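Side-chain contacts in putative cyclohexadienyl dehydrogenase and ADH prephenate dehydrogenase (PDB 4WJI), which probably catalyses the NAD(P)-dependent oxidative decarboxylation of prephenate to 4-hydroxyphenylpyruvate, a step in the making of L-tyrosine: residues A92-V97 / P110-D115; G98-S103 / V187-H192; H117-H122 / E155-R160. One frame throughout, in Å; residues are numbered along the deposited sequence. Where two conformers were deposited one is given.

Overall arrangement
From the N terminus, the chain first builds the strands of the nucleotide-binding sheet. Contact 1 closes the shortest loop: strand 93-96, helix 102-108, and the return to 110-115. Contact 2 starts inside that loop, at 98-103, and closes only at 187-192 on helix 177-203, so the two cross. Contact 3 opens after contact 1 has closed and is nested within the loop of contact 2. It joins strand 117-123 to helix 155-167. Contacts 1 and 3 meet in the sheet, where strands 93-96 and 117-123 are neighbours. Contact 2 ties the nucleotide-binding part to the helical part, beside NADP and the bound tyrosine.

Contact 1 of 3, residues A92-V97 / P110-D115; sequences AIVTDV and PHLPKD. With NAP (NADP nicotinamide-adenine-dinucleotide phosphate), chain B.
Leu-112 meets Val-94 through methyl groups alone. Leu-112 CD1 lies 4.4 Å from Val-94 CG1, a loose apolar touch. The leucine chain is extended at its end, with CD1 anti to CA (chi2 175°), and this carries the methyl from the loop toward the strand. Val-94 answers with CG1 anti to its own amide nitrogen (chi1 177°). Leu-88 touches both side chains, and Phe-118 packs on Leu-112, so the pair is part of a small apolar cluster. The link is part of a Rossmann-type fold. Strand 93-96 runs into helix 102-108, and the loop 110-115 then leads to the neighbouring parallel strand 117-123. This is a beta-alpha-beta crossover, and Leu-112 sits on its return leg. Three residues on, at Asp-115, the approach is made by backbone: Asp-115 O is 4.5 Å from Ala-92 N, too far for a hydrogen bond. The side chain of Asp-115 touches Pro-90 and comes within about 4 Å of a bound magnesium ion. At the other end of the strand, Asp-96 is held by both carboxylate oxygens: OD2 takes the Gly-98 amide and forms a salt bridge with Lys-101, while OD1 takes the Gly-121 amide. Val-97 reaches the cofactor. Its CG2 lies 3.6 Å from O4D of the nicotinamide ribose, and Val-97 O is 3.3 Å from C6N of the nicotinamide ring.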
loop_
_atom_site.group_PDB
_atom_site.type_symbol
_atom_site.label_atom_id
_atom_site.label_comp_id
_atom_site.label_asym_id
_atom_site.label_seq_id
_atom_site.Cartn_x
_atom_site.Cartn_y
_atom_site.Cartn_z
ATOM N N ALA A 92 -33.481 21.276 10.565
ATOM C CA ALA A 92 -32.067 20.888 10.730
ATOM C C ALA A 92 -31.691 19.869 9.652
ATOM O O ALA A 92 -32.514 19.021 9.262
ATOM C CB ALA A 92 -31.826 20.308 12.138
ATOM N N ILE A 93 -30.437 19.934 9.213
ATOM C CA ILE A 93 -29.879 18.916 8.321
ATOM C C ILE A 93 -28.958 18.033 9.164
ATOM O O ILE A 93 -28.063 18.521 9.849
ATOM C CB ILE A 93 -29.085 19.522 7.156
ATOM C CG1 ILE A 93 -29.962 20.434 6.304
ATOM C CG2 ILE A 93 -28.504 18.401 6.292
ATOM C CD1 ILE A 93 -29.218 21.259 5.286
ATOM N N VAL A 94 -29.228 16.724 9.130
ATOM C CA VAL A 94 -28.407 15.740 9.797
ATOM C C VAL A 94 -27.664 14.944 8.755
ATOM O O VAL A 94 -28.270 14.424 7.812
ATOM C CB VAL A 94 -29.233 14.772 10.681
ATOM C CG1 VAL A 94 -28.336 13.718 11.311
ATOM C CG2 VAL A 94 -29.917 15.526 11.768
ATOM N N THR A 95 -26.331 14.876 8.894
ATOM C CA THR A 95 -25.497 14.117 7.963
ATOM C C THR A 95 -24.498 13.290 8.770
ATOM O O THR A 95 -24.366 13.406 9.978
ATOM C CB THR A 95 -24.774 15.046 6.934
ATOM O OG1 THR A 95 -24.188 14.254 5.900
ATOM C CG2 THR A 95 -23.711 15.882 7.590
ATOM N N ASP A 96 -23.865 12.390 8.088
ATOM C CA ASP A 96 -22.853 11.574 8.674
ATOM C C ASP A 96 -21.727 11.404 7.694
ATOM O O ASP A 96 -21.698 11.939 6.547
ATOM C CB ASP A 96 -23.437 10.212 9.066
ATOM C CG ASP A 96 -23.480 9.252 7.884
ATOM O OD1 ASP A 96 -24.078 9.656 6.873
ATOM O OD2 ASP A 96 -22.895 8.101 7.929
ATOM N N VAL A 97 -20.716 10.738 8.149
ATOM C CA VAL A 97 -19.532 10.489 7.312
ATOM C C VAL A 97 -19.139 8.995 7.268
ATOM O O VAL A 97 -18.033 8.658 6.879
ATOM C CB VAL A 97 -18.354 11.312 7.837
ATOM C CG1 VAL A 97 -18.622 12.799 7.681
ATOM C CG2 VAL A 97 -18.007 10.970 9.281
ATOM N N PRO A 110 -35.165 5.593 11.565
ATOM C CA PRO A 110 -36.349 5.380 12.392
ATOM C C PRO A 110 -36.474 6.305 13.597
ATOM O O PRO A 110 -37.568 6.466 14.146
ATOM C CB PRO A 110 -36.177 3.926 12.871
ATOM C CG PRO A 110 -35.338 3.301 11.838
ATOM C CD PRO A 110 -34.380 4.361 11.421
ATOM N N HIS A 111 -35.377 6.910 14.011
ATOM C CA HIS A 111 -35.379 7.813 15.166
ATOM C C HIS A 111 -35.600 9.248 14.789
ATOM O O HIS A 111 -36.061 10.029 15.605
ATOM C CB HIS A 111 -34.058 7.740 15.905
ATOM C CG HIS A 111 -33.769 6.412 16.491
ATOM N ND1 HIS A 111 -34.473 5.904 17.552
ATOM C CD2 HIS A 111 -32.864 5.468 16.141
ATOM C CE1 HIS A 111 -33.996 4.707 17.850
ATOM N NE2 HIS A 111 -33.019 4.423 17.008
ATOM N N LEU A 112 -35.233 9.622 13.559
ATOM C CA LEU A 112 -35.205 11.027 13.223
ATOM C C LEU A 112 -36.624 11.522 12.864
ATOM O O LEU A 112 -37.399 10.825 12.165
ATOM C CB LEU A 112 -34.248 11.273 12.059
ATOM C CG LEU A 112 -32.761 11.012 12.312
ATOM C CD1 LEU A 112 -31.981 11.193 11.020
ATOM C CD2 LEU A 112 -32.154 11.866 13.441
ATOM N N PRO A 113 -36.986 12.711 13.345
ATOM C CA PRO A 113 -38.344 13.219 13.049
ATOM C C PRO A 113 -38.575 13.633 11.568
ATOM O O PRO A 113 -37.619 13.900 10.852
ATOM C CB PRO A 113 -38.481 14.430 13.960
ATOM C CG PRO A 113 -37.097 14.824 14.357
ATOM C CD PRO A 113 -36.185 13.622 14.174
ATOM N N LYS A 114 -39.847 13.719 11.152
ATOM C CA LYS A 114 -40.229 14.079 9.773
ATOM C C LYS A 114 -39.771 15.485 9.394
ATOM O O LYS A 114 -39.631 15.790 8.212
ATOM C CB LYS A 114 -41.774 14.050 9.607
ATOM N N ASP A 115 -39.584 16.348 10.395
ATOM C CA ASP A 115 -39.228 17.750 10.127
ATOM C C ASP A 115 -37.752 18.033 9.958
ATOM O O ASP A 115 -37.363 19.192 9.781
ATOM C CB ASP A 115 -39.831 18.717 11.164
ATOM C CG ASP A 115 -39.328 18.477 12.622
ATOM O OD1 ASP A 115 -38.773 17.412 12.909
ATOM O OD2 ASP A 115 -39.499 19.362 13.502
HETATM P PA NAP B . -11.815 8.278 15.275
HETATM O O1A NAP B . -10.692 9.178 14.931
HETATM O O2A NAP B . -11.599 7.017 16.042
HETATM O O5B NAP B . -12.894 9.140 16.094
HETATM C C5B NAP B . -13.988 8.492 16.734
HETATM C C4B NAP B . -14.971 9.489 17.344
HETATM O O4B NAP B . -16.159 8.784 17.685
HETATM C C3B NAP B . -14.475 10.082 18.651
HETATM O O3B NAP B . -15.075 11.343 18.896
HETATM C C2B NAP B . -15.018 9.129 19.683
HETATM O O2B NAP B . -15.236 9.752 20.918
HETATM C C1B NAP B . -16.354 8.775 19.088
HETATM N N9A NAP B . -16.966 7.482 19.500
HETATM C C8A NAP B . -16.418 6.278 19.481
HETATM N N7A NAP B . -17.228 5.318 19.846
HETATM C C5A NAP B . -18.399 5.951 20.136
HETATM C C6A NAP B . -19.650 5.489 20.592
HETATM N N6A NAP B . -19.866 4.180 20.828
HETATM N N1A NAP B . -20.602 6.384 20.750
HETATM C C2A NAP B . -20.359 7.659 20.498
HETATM N N3A NAP B . -19.224 8.190 20.084
HETATM C C4A NAP B . -18.253 7.301 19.917
HETATM O O3 NAP B . -12.670 7.918 13.969
HETATM P PN NAP B . -12.782 8.563 12.512
HETATM O O1N NAP B . -11.670 8.022 11.765
HETATM O O2N NAP B . -12.976 10.010 12.592
HETATM O O5D NAP B . -14.104 7.834 11.943
HETATM C C5D NAP B . -15.399 8.329 12.177
HETATM C C4D NAP B . -16.316 7.847 11.057
HETATM O O4D NAP B . -15.755 8.243 9.822
HETATM C C3D NAP B . -16.448 6.356 10.981
HETATM O O3D NAP B . -17.791 6.007 10.695
HETATM C C2D NAP B . -15.534 5.945 9.851
HETATM O O2D NAP B . -16.005 4.766 9.250
HETATM C C1D NAP B . -15.712 7.154 8.933
HETATM N N1N NAP B . -14.574 7.457 8.051
HETATM C C2N NAP B . -13.319 7.236 8.451
HETATM C C3N NAP B . -12.254 7.515 7.630
HETATM C C7N NAP B . -10.813 7.262 8.008
HETATM O O7N NAP B . -9.985 7.209 7.139
HETATM N N7N NAP B . -10.532 7.113 9.284
HETATM C C4N NAP B . -12.516 8.041 6.392
HETATM C C5N NAP B . -13.814 8.280 6.024
HETATM C C6N NAP B . -14.853 7.955 6.853
HETATM P P2B NAP B . -14.270 9.491 22.177
HETATM O O1X NAP B . -12.870 9.598 21.671
HETATM O O2X NAP B . -14.644 10.593 23.127
HETATM O O3X NAP B . -14.531 8.105 22.734
#

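Contact 2 of 3, residues G98-S103 / V187-H192; sequences GSTKGS and VSHLPH. With NAP (NADP nicotinamide-adenine-dinucleotide phosphate), chain B; TYR (tyrosine), chain C.
His-189 reaches Ser-99 across the cleft between the Rossmann domain and the helical dimerization domain. Its NE2 gives a weak hydrogen bond to Ser-99 O, 3.2 Å long and bent to 126°. A CG set beside the backbone N and anti to the carbonyl carbon (chi1 -52°) turns the ring this way. The oxygen lies at the ring edge, near its plane. The ring's stronger polar partner is Asn-242, at ND1. Thr-100 CG2 stands 4.1 Å from His-189 CE1, and the two side chains cross at about a right angle. This direct contact is thin. The tight part is at the ligands. Ser-99 OG is 2.6 Å from O2D of NADP and 2.7 Å from OH of the bound tyrosine, a hydrogen bond to each, so one hydroxyl links cofactor and ligand. Beyond Thr-100 the segment turns into helix 102-108, and Gly-102 and Ser-103 are partly open to solvent. On helix 177-203, the His-192 ring turns an edge to the bound tyrosine, with His-192 NE2 4.0 Å from CA of that ligand, and stacks on Trp-235. Ser-188 O takes two donors from opposite faces of its carbonyl plane: His-192 N, and His-192 ND1 at 2.9 Å and 161°. With an alanine at His-192, Trp-235 would probably lose its stacking partner and Ser-188 O its ring donor. Ser-188 OG bonds Ser-219 O of the second subunit.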
loop_
_atom_site.group_PDB
_atom_site.type_symbol
_atom_site.label_atom_id
_atom_site.label_comp_id
_atom_site.label_asym_id
_atom_site.label_seq_id
_atom_site.Cartn_x
_atom_site.Cartn_y
_atom_site.Cartn_z
ATOM N N GLY A 98 -20.008 8.117 7.739
ATOM C CA GLY A 98 -19.715 6.691 7.867
ATOM C C GLY A 98 -19.246 5.985 6.599
ATOM O O GLY A 98 -19.668 6.300 5.469
ATOM N N SER A 99 -18.366 4.996 6.796
ATOM C CA SER A 99 -17.789 4.221 5.738
ATOM C C SER A 99 -18.740 3.205 5.077
ATOM O O SER A 99 -18.409 2.615 4.043
ATOM C CB SER A 99 -16.532 3.521 6.274
ATOM O OG SER A 99 -15.542 4.468 6.673
ATOM N N THR A 100 -19.855 2.947 5.742
ATOM C CA THR A 100 -21.006 2.206 5.242
ATOM C C THR A 100 -22.211 3.157 5.217
ATOM O O THR A 100 -22.249 4.128 5.971
ATOM C CB THR A 100 -21.327 0.939 6.087
ATOM O OG1 THR A 100 -21.857 1.327 7.339
ATOM C CG2 THR A 100 -20.103 0.135 6.346
ATOM N N LYS A 101 -23.186 2.886 4.348
ATOM C CA LYS A 101 -24.361 3.773 4.272
ATOM C C LYS A 101 -25.702 3.064 4.510
ATOM O O LYS A 101 -26.595 3.622 5.113
ATOM C CB LYS A 101 -24.356 4.529 2.939
ATOM C CG LYS A 101 -23.206 5.540 2.753
ATOM C CD LYS A 101 -23.495 6.974 3.167
ATOM C CE LYS A 101 -23.708 7.185 4.624
ATOM N NZ LYS A 101 -22.551 7.041 5.509
ATOM N N GLY A 102 -25.889 1.860 3.956
ATOM C CA GLY A 102 -27.174 1.168 4.120
ATOM C C GLY A 102 -27.512 0.969 5.574
ATOM O O GLY A 102 -28.652 1.208 6.025
ATOM N N SER A 103 -26.523 0.525 6.332
ATOM C CA SER A 103 -26.692 0.294 7.754
ATOM C C SER A 103 -26.981 1.562 8.519
ATOM O O SER A 103 -27.840 1.584 9.411
ATOM C CB SER A 103 -25.495 -0.411 8.402
ATOM O OG SER A 103 -24.341 0.440 8.442
ATOM N N VAL A 187 -13.480 -1.116 -3.360
ATOM C CA VAL A 187 -12.403 -0.084 -3.386
ATOM C C VAL A 187 -11.826 0.194 -2.010
ATOM O O VAL A 187 -10.743 0.802 -1.904
ATOM C CB VAL A 187 -12.774 1.298 -4.012
ATOM C CG1 VAL A 187 -13.095 1.187 -5.493
ATOM C CG2 VAL A 187 -13.882 2.003 -3.239
ATOM N N SER A 188 -12.498 -0.217 -0.930
ATOM C CA SER A 188 -12.018 0.111 0.408
ATOM C C SER A 188 -12.036 -1.057 1.384
ATOM O O SER A 188 -11.045 -1.341 2.034
ATOM C CB SER A 188 -12.891 1.259 0.981
ATOM O OG SER A 188 -12.447 1.617 2.285
ATOM N N HIS A 189 -13.187 -1.722 1.525
ATOM C CA HIS A 189 -13.319 -2.684 2.581
ATOM C C HIS A 189 -12.496 -3.951 2.361
ATOM O O HIS A 189 -11.761 -4.353 3.258
ATOM C CB HIS A 189 -14.795 -2.987 2.890
ATOM C CG HIS A 189 -15.590 -1.740 3.139
ATOM N ND1 HIS A 189 -16.966 -1.723 3.052
ATOM C CD2 HIS A 189 -15.205 -0.462 3.370
ATOM C CE1 HIS A 189 -17.397 -0.499 3.295
ATOM N NE2 HIS A 189 -16.338 0.293 3.476
ATOM N N LEU A 190 -12.615 -4.532 1.172
ATOM C CA LEU A 190 -11.780 -5.684 0.829
ATOM C C LEU A 190 -10.299 -5.353 0.932
ATOM O O LEU A 190 -9.540 -6.104 1.564
ATOM C CB LEU A 190 -12.157 -6.281 -0.532
ATOM C CG LEU A 190 -11.380 -7.551 -0.917
ATOM C CD1 LEU A 190 -11.723 -8.677 0.041
ATOM C CD2 LEU A 190 -11.647 -7.985 -2.342
ATOM N N PRO A 191 -9.849 -4.202 0.371
ATOM C CA PRO A 191 -8.407 -3.874 0.545
ATOM C C PRO A 191 -7.967 -3.881 2.015
ATOM O O PRO A 191 -6.900 -4.444 2.346
ATOM C CB PRO A 191 -8.305 -2.471 -0.099
ATOM C CG PRO A 191 -9.310 -2.540 -1.210
ATOM C CD PRO A 191 -10.474 -3.350 -0.639
ATOM N N HIS A 192 -8.762 -3.289 2.920
ATOM C CA HIS A 192 -8.371 -3.301 4.334
ATOM C C HIS A 192 -8.351 -4.716 4.936
ATOM O O HIS A 192 -7.453 -5.059 5.687
ATOM C CB HIS A 192 -9.227 -2.336 5.173
ATOM C CG HIS A 192 -8.861 -0.892 5.001
ATOM N ND1 HIS A 192 -9.219 -0.138 3.904
ATOM C CD2 HIS A 192 -8.176 -0.060 5.821
ATOM C CE1 HIS A 192 -8.792 1.102 4.074
ATOM N NE2 HIS A 192 -8.127 1.162 5.217
HETATM P PA NAP B . -11.815 8.278 15.275
HETATM O O1A NAP B . -10.692 9.178 14.931
HETATM O O2A NAP B . -11.599 7.017 16.042
HETATM O O5B NAP B . -12.894 9.140 16.094
HETATM C C5B NAP B . -13.988 8.492 16.734
HETATM C C4B NAP B . -14.971 9.489 17.344
HETATM O O4B NAP B . -16.159 8.784 17.685
HETATM C C3B NAP B . -14.475 10.082 18.651
HETATM O O3B NAP B . -15.075 11.343 18.896
HETATM C C2B NAP B . -15.018 9.129 19.683
HETATM O O2B NAP B . -15.236 9.752 20.918
HETATM C C1B NAP B . -16.354 8.775 19.088
HETATM N N9A NAP B . -16.966 7.482 19.500
HETATM C C8A NAP B . -16.418 6.278 19.481
HETATM N N7A NAP B . -17.228 5.318 19.846
HETATM C C5A NAP B . -18.399 5.951 20.136
HETATM C C6A NAP B . -19.650 5.489 20.592
HETATM N N6A NAP B . -19.866 4.180 20.828
HETATM N N1A NAP B . -20.602 6.384 20.750
HETATM C C2A NAP B . -20.359 7.659 20.498
HETATM N N3A NAP B . -19.224 8.190 20.084
HETATM C C4A NAP B . -18.253 7.301 19.917
HETATM O O3 NAP B . -12.670 7.918 13.969
HETATM P PN NAP B . -12.782 8.563 12.512
HETATM O O1N NAP B . -11.670 8.022 11.765
HETATM O O2N NAP B . -12.976 10.010 12.592
HETATM O O5D NAP B . -14.104 7.834 11.943
HETATM C C5D NAP B . -15.399 8.329 12.177
HETATM C C4D NAP B . -16.316 7.847 11.057
HETATM O O4D NAP B . -15.755 8.243 9.822
HETATM C C3D NAP B . -16.448 6.356 10.981
HETATM O O3D NAP B . -17.791 6.007 10.695
HETATM C C2D NAP B . -15.534 5.945 9.851
HETATM O O2D NAP B . -16.005 4.766 9.250
HETATM C C1D NAP B . -15.712 7.154 8.933
HETATM N N1N NAP B . -14.574 7.457 8.051
HETATM C C2N NAP B . -13.319 7.236 8.451
HETATM C C3N NAP B . -12.254 7.515 7.630
HETATM C C7N NAP B . -10.813 7.262 8.008
HETATM O O7N NAP B . -9.985 7.209 7.139
HETATM N N7N NAP B . -10.532 7.113 9.284
HETATM C C4N NAP B . -12.516 8.041 6.392
HETATM C C5N NAP B . -13.814 8.280 6.024
HETATM C C6N NAP B . -14.853 7.955 6.853
HETATM P P2B NAP B . -14.270 9.491 22.177
HETATM O O1X NAP B . -12.870 9.598 21.671
HETATM O O2X NAP B . -14.644 10.593 23.127
HETATM O O3X NAP B . -14.531 8.105 22.734
HETATM N N TYR C . -8.047 5.489 6.034
HETATM C CA TYR C . -7.767 5.106 4.624
HETATM C C TYR C . -6.320 5.367 4.308
HETATM O O TYR C . -5.605 5.791 5.212
HETATM C CB TYR C . -8.678 5.867 3.653
HETATM C CG TYR C . -10.172 5.661 3.873
HETATM C CD1 TYR C . -10.682 4.603 4.627
HETATM C CD2 TYR C . -11.066 6.546 3.329
HETATM C CE1 TYR C . -12.044 4.445 4.817
HETATM C CE2 TYR C . -12.423 6.397 3.471
HETATM C CZ TYR C . -12.926 5.371 4.226
HETATM O OH TYR C . -14.274 5.242 4.438
HETATM O OXT TYR C . -5.915 5.146 3.142
#

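Contact 3 of 3, residues H117-H122 / E155-R160; sequences HFVPGH and EEAVAR. With TYR (tyrosine), chain C.
His-117 packs on Ala-157 along the first part of its side chain. His-117 CB is 3.6 Å from Ala-157 CB, the nearest approach of the two segments. One bond out, CG keeps 3.7 Å from the same methyl. CD2 follows at 3.9 Å, so the methyl lies obliquely against the ring. At the tip, NE2 lies beyond the alanine, 6.0 Å from Glu-156 OE1, too far for a salt bridge. Any attraction between them would be weak and would depend on the charge of the histidine. The next inward side chain is Val-119, whose two methyls meet neighbouring residues of the helix. Its CG2 lies 4.2 Å from Ala-157 CB, and its CG1 lies 4.3 Å from Val-158 CG2. This is one layer of the alpha/beta/alpha sandwich of a Rossmann-type domain, with helix 155-167 on one face of the sheet. Phe-118, between the two, points away from that helix. It touches Ile-105 and Met-108 of helix 102-108, and Pro-120 CG lies over one face of the Phe-118 ring, offset toward the rim. Ala-157 also touches Ile-93 of the neighbouring strand, and Asp-154 bonds its amide at the start of the helix. The strand then runs on to the pocket that holds the bound tyrosine. There His-122, with CG anti to its amide nitrogen (chi1 -177°), extends its ring toward the ligand. NE2 forms a short hydrogen bond of 2.5 Å to the tyrosine OH, which lies at the ring edge near its plane. On the other side of the ring, ND1 bonds His-180 NE2.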
loop_
_atom_site.group_PDB
_atom_site.type_symbol
_atom_site.label_atom_id
_atom_site.label_comp_id
_atom_site.label_asym_id
_atom_site.label_seq_id
_atom_site.Cartn_x
_atom_site.Cartn_y
_atom_site.Cartn_z
ATOM N N HIS A 117 -34.001 17.040 7.884
ATOM C CA HIS A 117 -33.511 16.504 6.616
ATOM C C HIS A 117 -32.282 15.615 6.828
ATOM O O HIS A 117 -31.227 16.065 7.265
ATOM C CB HIS A 117 -33.107 17.636 5.668
ATOM C CG HIS A 117 -34.136 18.706 5.535
ATOM N ND1 HIS A 117 -35.387 18.451 5.034
ATOM C CD2 HIS A 117 -34.113 20.018 5.871
ATOM C CE1 HIS A 117 -36.090 19.575 5.042
ATOM N NE2 HIS A 117 -35.338 20.544 5.539
ATOM N N PHE A 118 -32.381 14.370 6.440
ATOM C CA PHE A 118 -31.305 13.383 6.660
ATOM C C PHE A 118 -30.598 13.156 5.339
ATOM O O PHE A 118 -31.202 12.561 4.416
ATOM C CB PHE A 118 -31.951 12.077 7.179
ATOM C CG PHE A 118 -30.995 10.972 7.473
ATOM C CD1 PHE A 118 -29.723 11.219 7.999
ATOM C CD2 PHE A 118 -31.378 9.667 7.276
ATOM C CE1 PHE A 118 -28.838 10.172 8.294
ATOM C CE2 PHE A 118 -30.525 8.618 7.594
ATOM C CZ PHE A 118 -29.241 8.874 8.090
ATOM N N VAL A 119 -29.342 13.591 5.244
ATOM C CA VAL A 119 -28.559 13.486 4.005
ATOM C C VAL A 119 -27.251 12.791 4.310
ATOM O O VAL A 119 -26.302 13.435 4.719
ATOM C CB VAL A 119 -28.247 14.860 3.374
ATOM C CG1 VAL A 119 -27.618 14.641 1.995
ATOM C CG2 VAL A 119 -29.523 15.704 3.282
ATOM N N PRO A 120 -27.220 11.477 4.188
ATOM C CA PRO A 120 -26.027 10.703 4.529
ATOM C C PRO A 120 -24.865 11.007 3.589
ATOM O O PRO A 120 -25.079 11.241 2.446
ATOM C CB PRO A 120 -26.487 9.251 4.362
ATOM C CG PRO A 120 -27.967 9.290 4.424
ATOM C CD PRO A 120 -28.336 10.604 3.786
ATOM N N GLY A 121 -23.652 10.983 4.101
ATOM C CA GLY A 121 -22.484 11.295 3.329
ATOM C C GLY A 121 -21.360 10.317 3.645
ATOM O O GLY A 121 -21.400 9.522 4.604
ATOM N N HIS A 122 -20.384 10.360 2.773
ATOM C CA HIS A 122 -19.136 9.630 2.968
ATOM C C HIS A 122 -17.967 10.329 2.272
ATOM O O HIS A 122 -17.869 10.237 1.092
ATOM C CB HIS A 122 -19.278 8.198 2.435
ATOM C CG HIS A 122 -18.075 7.340 2.657
ATOM N ND1 HIS A 122 -17.949 6.092 2.095
ATOM C CD2 HIS A 122 -16.974 7.526 3.419
ATOM C CE1 HIS A 122 -16.807 5.564 2.479
ATOM N NE2 HIS A 122 -16.189 6.413 3.274
ATOM N N GLU A 155 -34.511 18.676 -1.716
ATOM C CA GLU A 155 -33.421 18.890 -2.675
ATOM C C GLU A 155 -32.591 20.089 -2.295
ATOM O O GLU A 155 -31.396 20.159 -2.643
ATOM C CB GLU A 155 -33.914 18.946 -4.155
ATOM C CG GLU A 155 -34.386 17.584 -4.706
ATOM C CD GLU A 155 -33.303 16.502 -4.882
ATOM O OE1 GLU A 155 -32.120 16.826 -5.161
ATOM O OE2 GLU A 155 -33.650 15.295 -4.774
ATOM N N GLU A 156 -33.171 21.019 -1.536
ATOM C CA GLU A 156 -32.396 22.159 -1.072
ATOM C C GLU A 156 -31.404 21.724 0.010
ATOM O O GLU A 156 -30.268 22.194 0.002
ATOM C CB GLU A 156 -33.276 23.302 -0.592
ATOM C CG GLU A 156 -32.544 24.648 -0.534
ATOM C CD GLU A 156 -32.257 25.130 0.862
ATOM O OE1 GLU A 156 -32.754 24.505 1.822
ATOM O OE2 GLU A 156 -31.543 26.153 0.992
ATOM N N ALA A 157 -31.812 20.831 0.892
ATOM C CA ALA A 157 -30.906 20.265 1.891
ATOM C C ALA A 157 -29.717 19.544 1.205
ATOM O O ALA A 157 -28.554 19.735 1.580
ATOM C CB ALA A 157 -31.672 19.336 2.848
ATOM N N VAL A 158 -30.011 18.757 0.174
ATOM C CA VAL A 158 -28.962 18.037 -0.543
ATOM C C VAL A 158 -28.005 19.070 -1.182
ATOM O O VAL A 158 -26.814 18.937 -1.093
ATOM C CB VAL A 158 -29.532 17.049 -1.597
ATOM C CG1 VAL A 158 -28.420 16.356 -2.290
ATOM C CG2 VAL A 158 -30.445 16.027 -0.945
ATOM N N ALA A 159 -28.538 20.091 -1.836
ATOM C CA ALA A 159 -27.723 21.134 -2.441
ATOM C C ALA A 159 -26.848 21.854 -1.433
ATOM O O ALA A 159 -25.705 22.179 -1.739
ATOM C CB ALA A 159 -28.610 22.149 -3.161
ATOM N N ARG A 160 -27.359 22.125 -0.236
ATOM C CA ARG A 160 -26.517 22.778 0.772
ATOM C C ARG A 160 -25.353 21.892 1.230
ATOM O O ARG A 160 -24.246 22.385 1.474
ATOM C CB ARG A 160 -27.323 23.225 1.986
ATOM C CG ARG A 160 -28.298 24.361 1.694
ATOM C CD ARG A 160 -29.063 24.757 2.941
ATOM N NE ARG A 160 -28.248 25.581 3.846
ATOM C CZ ARG A 160 -28.661 25.990 5.055
ATOM N NH1 ARG A 160 -29.814 25.539 5.535
ATOM N NH2 ARG A 160 -27.904 26.798 5.803
HETATM N N TYR C . -8.047 5.489 6.034
HETATM C CA TYR C . -7.767 5.106 4.624
HETATM C C TYR C . -6.320 5.367 4.308
HETATM O O TYR C . -5.605 5.791 5.212
HETATM C CB TYR C . -8.678 5.867 3.653
HETATM C CG TYR C . -10.172 5.661 3.873
HETATM C CD1 TYR C . -10.682 4.603 4.627
HETATM C CD2 TYR C . -11.066 6.546 3.329
HETATM C CE1 TYR C . -12.044 4.445 4.817
HETATM C CE2 TYR C . -12.423 6.397 3.471
HETATM C CZ TYR C . -12.926 5.371 4.226
HETATM O OH TYR C . -14.274 5.242 4.438
HETATM O OXT TYR C . -5.915 5.146 3.142
#